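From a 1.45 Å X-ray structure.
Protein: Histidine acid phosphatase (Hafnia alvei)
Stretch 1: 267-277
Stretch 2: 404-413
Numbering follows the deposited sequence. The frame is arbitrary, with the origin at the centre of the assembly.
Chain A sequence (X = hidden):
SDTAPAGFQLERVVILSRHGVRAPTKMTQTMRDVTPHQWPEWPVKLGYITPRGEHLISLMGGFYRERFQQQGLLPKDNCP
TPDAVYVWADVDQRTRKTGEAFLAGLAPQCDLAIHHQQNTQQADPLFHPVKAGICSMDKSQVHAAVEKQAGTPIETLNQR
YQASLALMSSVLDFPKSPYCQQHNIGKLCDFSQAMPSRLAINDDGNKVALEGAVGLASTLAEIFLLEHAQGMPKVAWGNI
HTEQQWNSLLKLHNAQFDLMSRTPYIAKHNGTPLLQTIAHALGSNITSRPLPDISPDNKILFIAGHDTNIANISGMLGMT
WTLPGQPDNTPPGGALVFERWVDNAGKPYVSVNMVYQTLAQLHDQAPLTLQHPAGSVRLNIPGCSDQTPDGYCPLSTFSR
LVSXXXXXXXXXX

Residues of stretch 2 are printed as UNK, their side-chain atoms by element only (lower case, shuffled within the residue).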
# COMPACT_ATOMS: atom_id res chain seq x y z
N ALA A 267 -13.03 -0.60 4.26
CA ALA A 267 -11.98 0.40 4.25
C ALA A 267 -12.16 1.39 5.44
O ALA A 267 -11.17 1.72 6.07
CB ALA A 267 -12.06 1.17 2.96
N LYS A 268 -13.38 1.78 5.77
CA LYS A 268 -13.53 2.76 6.85
C LYS A 268 -13.30 2.13 8.21
O LYS A 268 -12.89 2.85 9.13
CB LYS A 268 -14.87 3.48 6.80
CG LYS A 268 -16.02 2.61 7.22
CD LYS A 268 -17.34 3.25 6.88
CE LYS A 268 -18.48 2.52 7.52
NZ LYS A 268 -19.80 3.21 7.37
N HIS A 269 -13.54 0.83 8.36
CA HIS A 269 -13.30 0.18 9.65
C HIS A 269 -11.81 -0.00 9.86
O HIS A 269 -11.36 0.03 11.01
CB HIS A 269 -14.05 -1.14 9.79
CG HIS A 269 -15.49 -0.98 10.13
ND1 HIS A 269 -16.47 -0.72 9.20
CD2 HIS A 269 -16.12 -1.03 11.33
CE1 HIS A 269 -17.63 -0.57 9.80
NE2 HIS A 269 -17.46 -0.81 11.09
N ASN A 270 -11.05 -0.25 8.80
CA ASN A 270 -9.61 -0.50 8.93
C ASN A 270 -8.78 0.76 8.77
O ASN A 270 -7.64 0.79 9.24
CB ASN A 270 -9.18 -1.56 7.93
CG ASN A 270 -9.73 -2.94 8.26
OD1 ASN A 270 -9.29 -3.57 9.20
ND2 ASN A 270 -10.71 -3.41 7.48
N GLY A 271 -9.37 1.79 8.15
CA GLY A 271 -8.66 2.97 7.74
C GLY A 271 -8.92 4.25 8.49
O GLY A 271 -8.26 5.25 8.23
N THR A 272 -9.90 4.26 9.36
CA THR A 272 -10.30 5.49 10.06
C THR A 272 -9.12 6.10 10.83
O THR A 272 -8.85 7.29 10.67
CB THR A 272 -11.59 5.31 10.87
OG1 THR A 272 -12.69 5.33 9.93
CG2 THR A 272 -11.80 6.41 11.80
N PRO A 273 -8.42 5.32 11.67
CA PRO A 273 -7.31 5.96 12.37
C PRO A 273 -6.29 6.60 11.46
O PRO A 273 -5.83 7.72 11.75
CB PRO A 273 -6.73 4.81 13.20
CG PRO A 273 -7.97 4.01 13.55
CD PRO A 273 -8.75 4.00 12.23
N LEU A 274 -5.92 5.95 10.40
CA LEU A 274 -4.93 6.52 9.53
C LEU A 274 -5.44 7.75 8.82
O LEU A 274 -4.71 8.75 8.68
CB LEU A 274 -4.41 5.48 8.51
CG LEU A 274 -3.26 4.57 8.93
CD1 LEU A 274 -3.08 3.46 7.92
CD2 LEU A 274 -2.00 5.41 9.07
N LEU A 275 -6.67 7.70 8.33
CA LEU A 275 -7.18 8.87 7.61
C LEU A 275 -7.29 10.05 8.57
O LEU A 275 -6.95 11.19 8.19
CB LEU A 275 -8.51 8.59 6.91
CG LEU A 275 -8.97 9.71 5.96
CD1 LEU A 275 -8.00 9.89 4.84
CD2 LEU A 275 -10.35 9.38 5.43
N GLN A 276 -7.75 9.82 9.80
CA GLN A 276 -7.82 10.92 10.74
C GLN A 276 -6.42 11.50 11.02
O GLN A 276 -6.24 12.72 11.12
CB GLN A 276 -8.47 10.44 12.07
CG GLN A 276 -8.90 11.51 13.03
CD GLN A 276 -10.30 12.00 12.78
OE1 GLN A 276 -10.95 11.75 11.71
NE2 GLN A 276 -10.80 12.69 13.75
N THR A 277 -5.45 10.62 11.22
CA THR A 277 -4.07 11.02 11.48
C THR A 277 -3.49 11.86 10.33
O THR A 277 -2.88 12.91 10.54
CB THR A 277 -3.22 9.78 11.75
OG1 THR A 277 -3.70 9.20 12.96
CG2 THR A 277 -1.76 10.10 11.98
N UNK A 404 -16.88 12.82 6.68
CA UNK A 404 -18.00 12.00 6.22
C UNK A 404 -17.58 10.57 5.88
O UNK A 404 -18.41 9.69 5.83
c UNK A 404 -18.67 12.65 5.00
c UNK A 404 -21.08 14.96 6.44
c UNK A 404 -19.64 15.06 4.79
n UNK A 404 -20.59 15.75 5.50
n UNK A 404 -20.47 13.79 6.36
c UNK A 404 -19.53 13.83 5.35
N UNK A 405 -16.29 10.30 5.68
CA UNK A 405 -15.85 8.95 5.32
C UNK A 405 -15.43 8.08 6.51
O UNK A 405 -15.60 6.88 6.46
o UNK A 405 -13.53 9.37 4.86
c UNK A 405 -14.72 8.95 4.30
N UNK A 406 -15.02 8.71 7.60
CA UNK A 406 -14.60 7.95 8.77
C UNK A 406 -15.77 7.25 9.41
O UNK A 406 -16.95 7.65 9.30
c UNK A 406 -14.71 9.95 10.28
c UNK A 406 -12.50 9.27 9.20
c UNK A 406 -13.84 8.82 9.79
N UNK A 407 -15.43 6.17 10.11
CA UNK A 407 -16.37 5.49 10.99
C UNK A 407 -16.13 5.94 12.43
O UNK A 407 -15.08 5.65 12.98
c UNK A 407 -16.97 3.12 11.85
o UNK A 407 -19.12 3.52 10.92
o UNK A 407 -18.90 3.90 13.13
c UNK A 407 -18.42 3.54 12.00
c UNK A 407 -16.18 3.99 10.89
N UNK A 408 -17.06 6.66 13.02
CA UNK A 408 -16.79 7.16 14.37
C UNK A 408 -16.43 6.09 15.40
O UNK A 408 -15.64 6.36 16.30
c UNK A 408 -18.67 8.28 13.46
c UNK A 408 -18.08 7.84 14.75
c UNK A 408 -18.34 7.18 12.51
N UNK A 409 -17.02 4.90 15.30
CA UNK A 409 -16.70 3.82 16.25
C UNK A 409 -15.26 3.34 16.16
O UNK A 409 -14.79 2.67 17.09
c UNK A 409 -17.65 2.64 16.05
N UNK A 410 -14.56 3.68 15.07
CA UNK A 410 -13.22 3.21 14.82
C UNK A 410 -12.17 4.27 15.04
O UNK A 410 -11.01 4.03 14.73
s UNK A 410 -14.23 1.29 13.07
c UNK A 410 -13.17 2.73 13.38
N UNK A 411 -12.57 5.43 15.58
CA UNK A 411 -11.62 6.46 16.00
C UNK A 411 -10.83 5.98 17.21
O UNK A 411 -11.35 5.26 18.06
o UNK A 411 -10.82 9.11 14.20
c UNK A 411 -12.33 7.77 16.29
n UNK A 411 -12.69 9.84 13.19
c UNK A 411 -12.08 9.16 14.13
c UNK A 411 -13.01 8.38 15.08
N UNK A 412 -9.55 6.35 17.25
CA UNK A 412 -8.72 5.95 18.40
C UNK A 412 -9.20 6.67 19.65
O UNK A 412 -9.40 7.88 19.63
c UNK A 412 -6.94 3.92 17.02
c UNK A 412 -5.16 5.70 16.85
c UNK A 412 -6.65 5.43 16.95
c UNK A 412 -7.25 6.21 18.11
N UNK A 413 -9.45 5.90 20.73
CA UNK A 413 -10.02 6.42 21.95
C UNK A 413 -9.14 7.45 22.62
O UNK A 413 -7.92 7.29 22.61
OXT UNK A 413 -9.67 8.41 23.18
c UNK A 413 -10.11 4.03 21.98
c UNK A 413 -9.28 4.43 20.78
c UNK A 413 -10.08 5.19 22.87
O HOH W 1 -20.55 1.40 9.61

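Position 404 carries one carbon and then a five-membered ring of three carbons and two nitrogens, an imidazole. It is exposed and touches nothing on the 267-277 helix: H404.

At 405 the side chain is one carbon and one oxygen, the oxygen 3.2 Å from L275 CD2, while the backbone O lies 3.5 Å from K268 CB. This is S405.

Position 406 has three carbons, forked at the first, and one branch tip sits 3.9 Å from Q276 OE1. That is the beta-branched V406, the first residue to leave helical geometry. Its CG1 also meets L275 CD2 at 4.3 Å, a loose apolar contact.

Position 407 shows three carbons, the third ending in two oxygens: a carboxylate on a long arm. One carboxylate oxygen lies 3.6 Å from K268 NZ, and the second side-chain carbon lies over one face of the H269 ring, 4.2 Å from its centroid. This is E407. Its OE1 forms the long salt bridge with K268 NZ, and water 1 closes the gap, accepting from K268 NZ at 3.0 Å and donating to E407 OE1 at 2.9 Å. CG is the carbon over the ring, while E407 OE2 accepts from the backbone N of 409, with 3.0 Å between OE2 and that N.

At 408 three carbons close a ring onto the backbone N, so this is P408; it points away from the helix. Position 409 has a single carbon, A409, exposed and not in contact.

Position 410 has one carbon and a sulfur. The sulfur is bonded covalently elsewhere in the structure and stands 3.5 Å from H269 CD2, obliquely to the ring. This is C410, whose backbone O lies 3.3 Å from P273 CG but finds no hydrogen-bond partner.

Position 411 has three carbons, the third bearing one oxygen and one nitrogen, an amide whose nitrogen lies 3.0 Å from Q276 OE1. CB points away, yet the end of the side chain comes nearer. This is Q411, and its NE2 is the donor.

Position 412 has four carbons forked at the second, one branch tip 3.6 Å from P273 CG: L412. Position 413 again closes three carbons onto N and ends in a carboxylate: P413, the C-terminus, clear of the helix.

The contact's rule is to anchor the tail with a few directed bonds and pack between them. T272 is the pivot: its OG1 donates to K268 O at 2.6 Å within its own helix and accepts E407 N at 2.9 Å, nearly linear at 174°. The amide pair Q411-Q276 makes a second anchor, while K268 and H269 engage E407 through charge and ring face. C410 and L412 pack against H269 and P273, completing a contact that buries 632 Å².

Stretch 2 404-413: HSVEPACQLP
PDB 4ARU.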